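Long-range contacts in aldo-keto reductase AKR2E4 (Bombyx mori, PDB 3WCZ), which reduces 3-dehydroecdysone with NADPH as hydride source, does not use NADH, and may take part in regulating the molting of the silkworm: residues Gly22-Gly26 with Val57-Glu61; Val37-Tyr42 with Val64-Glu70. All coordinates share one frame. Residues are numbered along the deposited sequence.

Contact 1 of 2, residues Gly22-Gly26 with Val57-Glu61; sequences GTGRG and VYQDE. With NAP (NADP nicotinamide-adenine-dinucleotide phosphate), chain B; CIT (citric acid), chain G.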
# COMPACT_ATOMS: atom_id res chain seq x y z
N GLY A 22 3.59 5.21 3.47
CA GLY A 22 4.46 4.21 2.91
C GLY A 22 5.82 4.16 3.56
O GLY A 22 6.41 5.20 3.87
N THR A 23 6.32 2.94 3.79
CA THR A 23 7.64 2.74 4.38
C THR A 23 8.53 1.87 3.53
O THR A 23 9.57 1.40 4.01
CB THR A 23 7.55 2.19 5.82
OG1 THR A 23 7.04 0.84 5.82
CG2 THR A 23 6.67 3.08 6.72
N GLY A 24 8.18 1.68 2.27
CA GLY A 24 9.11 1.06 1.35
C GLY A 24 10.25 2.02 1.07
O GLY A 24 10.11 3.26 1.18
N ARG A 25 11.40 1.46 0.68
CA ARG A 25 12.62 2.23 0.55
C ARG A 25 13.08 2.40 -0.89
O ARG A 25 14.22 2.84 -1.11
CB ARG A 25 13.74 1.53 1.32
CG ARG A 25 13.39 1.19 2.75
CD ARG A 25 13.18 2.45 3.52
NE ARG A 25 14.44 3.15 3.77
CZ ARG A 25 14.56 4.48 3.84
NH1 ARG A 25 13.49 5.30 3.66
NH2 ARG A 25 15.78 4.99 4.08
N GLY A 26 12.23 2.09 -1.85
CA GLY A 26 12.61 2.22 -3.25
C GLY A 26 13.08 3.62 -3.65
O GLY A 26 13.92 3.76 -4.53
N VAL A 57 9.82 -7.64 3.59
CA VAL A 57 10.91 -7.50 2.63
C VAL A 57 11.58 -6.12 2.69
O VAL A 57 12.70 -5.94 2.19
CB VAL A 57 10.42 -7.85 1.20
CG1 VAL A 57 9.66 -6.68 0.59
CG2 VAL A 57 11.59 -8.28 0.33
N TYR A 58 10.91 -5.11 3.27
CA TYR A 58 11.52 -3.80 3.37
C TYR A 58 12.63 -3.74 4.40
O TYR A 58 13.40 -2.78 4.41
CB TYR A 58 10.48 -2.71 3.71
CG TYR A 58 9.30 -2.61 2.79
CD1 TYR A 58 9.34 -3.14 1.52
CD2 TYR A 58 8.15 -1.91 3.17
CE1 TYR A 58 8.24 -3.05 0.68
CE2 TYR A 58 7.06 -1.81 2.34
CZ TYR A 58 7.09 -2.39 1.10
OH TYR A 58 5.98 -2.31 0.28
N GLN A 59 12.69 -4.73 5.26
CA GLN A 59 13.70 -4.85 6.31
C GLN A 59 13.70 -3.63 7.22
O GLN A 59 14.72 -3.26 7.81
CB GLN A 59 15.11 -5.06 5.72
CG GLN A 59 15.24 -6.27 4.81
CD GLN A 59 14.84 -7.59 5.47
OE1 GLN A 59 14.34 -8.49 4.79
NE2 GLN A 59 15.07 -7.73 6.79
N ASP A 60 12.53 -3.02 7.38
CA ASP A 60 12.40 -1.85 8.26
C ASP A 60 11.24 -1.96 9.23
O ASP A 60 10.84 -0.97 9.82
CB ASP A 60 12.38 -0.50 7.50
CG ASP A 60 11.18 -0.32 6.59
OD1 ASP A 60 10.21 -1.10 6.62
OD2 ASP A 60 11.21 0.72 5.86
N GLU A 61 10.71 -3.16 9.44
CA GLU A 61 9.68 -3.34 10.45
C GLU A 61 10.16 -2.92 11.83
O GLU A 61 9.38 -2.42 12.65
CB GLU A 61 9.14 -4.78 10.46
CG GLU A 61 8.20 -5.10 9.29
CD GLU A 61 7.97 -6.57 9.09
OE1 GLU A 61 8.93 -7.35 9.27
OE2 GLU A 61 6.83 -6.94 8.74
PA NAP B . 5.69 7.16 -3.67
O1A NAP B . 4.92 7.41 -2.44
O2A NAP B . 5.07 6.82 -4.94
O5B NAP B . 6.77 8.25 -3.95
C5B NAP B . 7.65 8.67 -2.95
C4B NAP B . 8.56 9.81 -3.38
O4B NAP B . 7.79 11.02 -3.51
C3B NAP B . 9.70 10.12 -2.48
O3B NAP B . 10.79 10.46 -3.30
C2B NAP B . 9.21 11.24 -1.70
O2B NAP B . 10.23 12.06 -1.17
C1B NAP B . 8.37 12.01 -2.69
N9A NAP B . 7.27 12.78 -2.15
C8A NAP B . 6.44 12.38 -1.16
N7A NAP B . 5.46 13.24 -0.97
C5A NAP B . 5.65 14.27 -1.86
C6A NAP B . 4.95 15.45 -2.13
N6A NAP B . 3.81 15.87 -1.43
N1A NAP B . 5.44 16.23 -3.11
C2A NAP B . 6.53 15.88 -3.79
N3A NAP B . 7.22 14.75 -3.57
C4A NAP B . 6.76 13.93 -2.61
O3 NAP B . 6.73 5.97 -3.30
PN NAP B . 6.78 4.38 -3.28
O1N NAP B . 7.67 4.05 -2.14
O2N NAP B . 7.14 3.91 -4.64
O5D NAP B . 5.30 3.86 -2.99
C5D NAP B . 4.65 4.18 -1.81
C4D NAP B . 4.47 3.02 -0.82
O4D NAP B . 3.65 2.00 -1.36
C3D NAP B . 5.72 2.30 -0.46
O3D NAP B . 6.57 3.06 0.38
C2D NAP B . 5.20 1.08 0.11
O2D NAP B . 4.68 1.31 1.39
C1D NAP B . 4.11 0.74 -0.87
N1N NAP B . 4.44 -0.11 -2.02
C2N NAP B . 4.00 -1.38 -2.07
C3N NAP B . 4.29 -2.17 -3.15
C7N NAP B . 3.73 -3.54 -3.15
O7N NAP B . 2.72 -3.86 -2.46
N7N NAP B . 4.26 -4.41 -4.03
C4N NAP B . 5.11 -1.71 -4.20
C5N NAP B . 5.55 -0.38 -4.15
C6N NAP B . 5.19 0.38 -3.05
P2B NAP B . 10.33 12.41 0.40
O1X NAP B . 11.62 13.24 0.49
O2X NAP B . 9.16 13.22 0.75
O3X NAP B . 10.41 11.10 1.14
C1 CIT G . 11.80 -1.89 -0.30
O1 CIT G . 12.21 -3.08 -0.43
O2 CIT G . 12.26 -1.14 0.59
C2 CIT G . 10.71 -1.32 -1.18
C3 CIT G . 10.34 -2.16 -2.41
O7 CIT G . 10.02 -3.52 -2.01
C4 CIT G . 9.10 -1.64 -3.14
C5 CIT G . 7.95 -1.41 -2.20
O3 CIT G . 7.15 -2.36 -2.00
O4 CIT G . 7.83 -0.29 -1.63
C6 CIT G . 11.49 -2.12 -3.39
O5 CIT G . 11.88 -3.19 -3.93
O6 CIT G . 12.05 -1.02 -3.64

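Contact 2 of 2, residues Val37-Tyr42 with Val64-Glu70; sequences VRQAVY and VGQGIAE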
# COMPACT_ATOMS: atom_id res chain seq x y z
N VAL A 37 12.94 6.15 8.75
CA VAL A 37 11.64 5.51 8.72
C VAL A 37 11.00 5.58 10.10
O VAL A 37 9.80 5.82 10.21
CB VAL A 37 11.76 4.04 8.24
CG1 VAL A 37 10.44 3.31 8.39
CG2 VAL A 37 12.25 3.99 6.78
N ARG A 38 11.76 5.35 11.17
CA ARG A 38 11.25 5.50 12.52
C ARG A 38 10.74 6.92 12.71
O ARG A 38 9.61 7.14 13.16
CB ARG A 38 12.34 5.19 13.56
CG ARG A 38 11.95 5.54 14.98
CD ARG A 38 13.17 5.63 15.94
NE ARG A 38 14.08 6.67 15.47
CZ ARG A 38 13.82 7.97 15.58
NH1 ARG A 38 12.74 8.40 16.21
NH2 ARG A 38 14.65 8.84 15.05
N GLN A 39 11.54 7.90 12.31
CA GLN A 39 11.15 9.29 12.46
C GLN A 39 9.91 9.62 11.62
O GLN A 39 9.03 10.35 12.08
CB GLN A 39 12.32 10.19 12.07
CG GLN A 39 12.08 11.68 12.34
CD GLN A 39 11.87 11.96 13.82
OE1 GLN A 39 12.75 11.65 14.63
NE2 GLN A 39 10.71 12.48 14.18
N ALA A 40 9.85 9.08 10.40
CA ALA A 40 8.70 9.34 9.52
C ALA A 40 7.41 8.78 10.11
O ALA A 40 6.37 9.42 10.06
CB ALA A 40 8.94 8.72 8.17
N VAL A 41 7.48 7.57 10.65
CA VAL A 41 6.31 6.97 11.30
C VAL A 41 5.83 7.83 12.46
O VAL A 41 4.62 8.11 12.60
CB VAL A 41 6.61 5.53 11.76
CG1 VAL A 41 5.55 5.00 12.73
CG2 VAL A 41 6.70 4.64 10.53
N TYR A 42 6.77 8.28 13.28
CA TYR A 42 6.41 9.17 14.38
C TYR A 42 5.77 10.47 13.90
O TYR A 42 4.72 10.87 14.36
CB TYR A 42 7.64 9.47 15.24
CG TYR A 42 7.29 10.22 16.49
CD1 TYR A 42 6.97 9.54 17.66
CD2 TYR A 42 7.21 11.61 16.50
CE1 TYR A 42 6.61 10.21 18.81
CE2 TYR A 42 6.85 12.29 17.64
CZ TYR A 42 6.57 11.58 18.80
OH TYR A 42 6.21 12.24 19.96
N VAL A 64 9.71 0.81 11.97
CA VAL A 64 8.29 1.09 12.10
C VAL A 64 7.83 0.83 13.53
O VAL A 64 7.11 1.63 14.12
CB VAL A 64 7.49 0.26 11.09
CG1 VAL A 64 6.02 0.42 11.34
CG2 VAL A 64 7.84 0.66 9.67
N GLY A 65 8.27 -0.29 14.10
CA GLY A 65 7.94 -0.60 15.46
C GLY A 65 8.49 0.39 16.46
O GLY A 65 7.83 0.71 17.44
N GLN A 66 9.70 0.88 16.22
CA GLN A 66 10.29 1.92 17.07
C GLN A 66 9.44 3.19 17.04
O GLN A 66 9.20 3.79 18.08
CB GLN A 66 11.75 2.22 16.66
CG GLN A 66 12.72 1.10 16.97
CD GLN A 66 14.06 1.31 16.26
OE1 GLN A 66 14.18 2.04 15.28
NE2 GLN A 66 15.10 0.65 16.77
N GLY A 67 9.02 3.61 15.85
CA GLY A 67 8.22 4.81 15.70
C GLY A 67 6.87 4.68 16.36
O GLY A 67 6.42 5.60 17.05
N ILE A 68 6.22 3.54 16.18
CA ILE A 68 4.94 3.25 16.82
C ILE A 68 5.10 3.29 18.34
O ILE A 68 4.29 3.89 19.05
CB ILE A 68 4.37 1.91 16.39
CG1 ILE A 68 3.93 1.99 14.93
CG2 ILE A 68 3.25 1.45 17.31
CD1 ILE A 68 3.56 0.68 14.32
N ALA A 69 6.15 2.64 18.83
CA ALA A 69 6.35 2.56 20.27
C ALA A 69 6.56 3.95 20.86
O ALA A 69 6.04 4.27 21.94
CB ALA A 69 7.52 1.65 20.61
N GLU A 70 7.31 4.79 20.16
CA GLU A 70 7.53 6.16 20.62
C GLU A 70 6.24 6.98 20.60
O GLU A 70 5.96 7.74 21.53
CB GLU A 70 8.62 6.85 19.79
CG GLU A 70 10.00 6.33 20.08
CD GLU A 70 11.07 6.78 19.09
OE1 GLU A 70 10.73 7.29 18.01
OE2 GLU A 70 12.27 6.55 19.40

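Contact 1 of 2, residues Gly22-Gly26 with Val57-Glu61
Gly22-Gly26 runs from the last residue of the first barrel strand into the loop behind it, and Val57-Glu61 lies in the loop after the second strand. They meet beside the nicotinamide ribose. The clearest apolar contact is CH-pi. Gly24 CA sits 3.7 Å from the centroid of the Tyr58 ring, 15° off the ring normal, so the ring lies flat on the glycine. A CB on Gly24 would stand only 3.5 Å from Tyr58 CZ and would clash with the citrate.

The polar contact centres on Asp60. Its OD2 is 2.6 Å from Thr23 O, a spacing at which the acid probably carries a proton. Arg25 CD packs 3.5 Å from Asp60 OD2, but the guanidinium forms no salt bridge with it. Arg25 pairs instead with Glu36, and Thr23 OG1 is hydrogen-bonded to Asp53 O.

Both ligands bind along this loop pair. Gly24 N donates to NADP O3D at 2.8 Å. Thr23 N makes a weak hydrogen bond to NADP O2D at 3.3 Å. Arg25 N donates to citrate O2 at 2.7 Å. Tyr58 OH donates to citrate O3 at 2.6 Å, is hydrogen-bonded to Lys87 and lies 3.2 Å from nicotinamide C2N.

Tyr58 is the proton donor by similarity. A hydroxyl held by Lys87 beside the nicotinamide fits that role, with the citrate, probably from the crystallisation liquor, occupying space where a substrate carbonyl could bind.

Contact 2 of 2, residues Val37-Tyr42 with Val64-Glu70
Two helices run side by side here, their axes 7.4 Å apart at closest approach and crossing at -38°. Such a short separation depends on Gly67. Its CA is 4.4 Å from that of Arg38, and a CB there would clash with Arg38 O and Val41 CB.

Val41 points its CA-to-CB bond at the other helix. With chi1 in t, its CG1 lies 3.8 Å from Ile68 N and 4.1 Å from Ile68 CG1. Its CG2 is 4.2 Å from Val64 CG2. Val37, also t, brings CG1 to 3.9 Å from Val64 CG2.

Arg38 starts out extended, t at chi1 and chi2, so its CG lies 3.6 Å from Gly67 N and 3.7 Å from Gln66 CB. Then chi3 turns to p and the guanidinium swings to Glu70. Glu70, m then t, reaches across, and Arg38 NH1 meets Glu70 OE1 at 2.9 Å in a salt bridge. Arg38 NE is paired with Asp35 as well.

The CA-to-CB bond of Tyr42 points sideways to helix 64-70, but with chi1 in t the ring comes closer. It turns an edge to that helix, with CE1 3.7 Å from Glu70 C and CD1 4.0 Å from Gly67 O. Its hydroxyl is hydrogen-bonded to Asn74.

The contact joins two neighbouring outer helices of the barrel, 35-46 and 61-73. Val41 and Val64 both rest on Ile52 of strand 51-53, which links these helices.

The centres of contacts 1 and 2 are about 12 Å apart, on the same side of the chain's centre. Their segments alternate along the chain: 22-26, 37-42, 57-61, 64-70. Contact 1 pairs the loops that follow strands 21-22 and 51-53. Contact 2 pairs the helices those loops lead into, 35-46 and 61-73. Each contact thus joins the first beta-alpha unit of the TIM barrel to the second. The two touch directly: Val37 CG2 is 3.6 Å from Asp60 OD2, and Val64 CG2 is 3.9 Å from Thr23 OG1. The cofactor-binding loops are thus packed against the starts of the paired helices, the cofactor side being contact 1 and the outer layer contact 2.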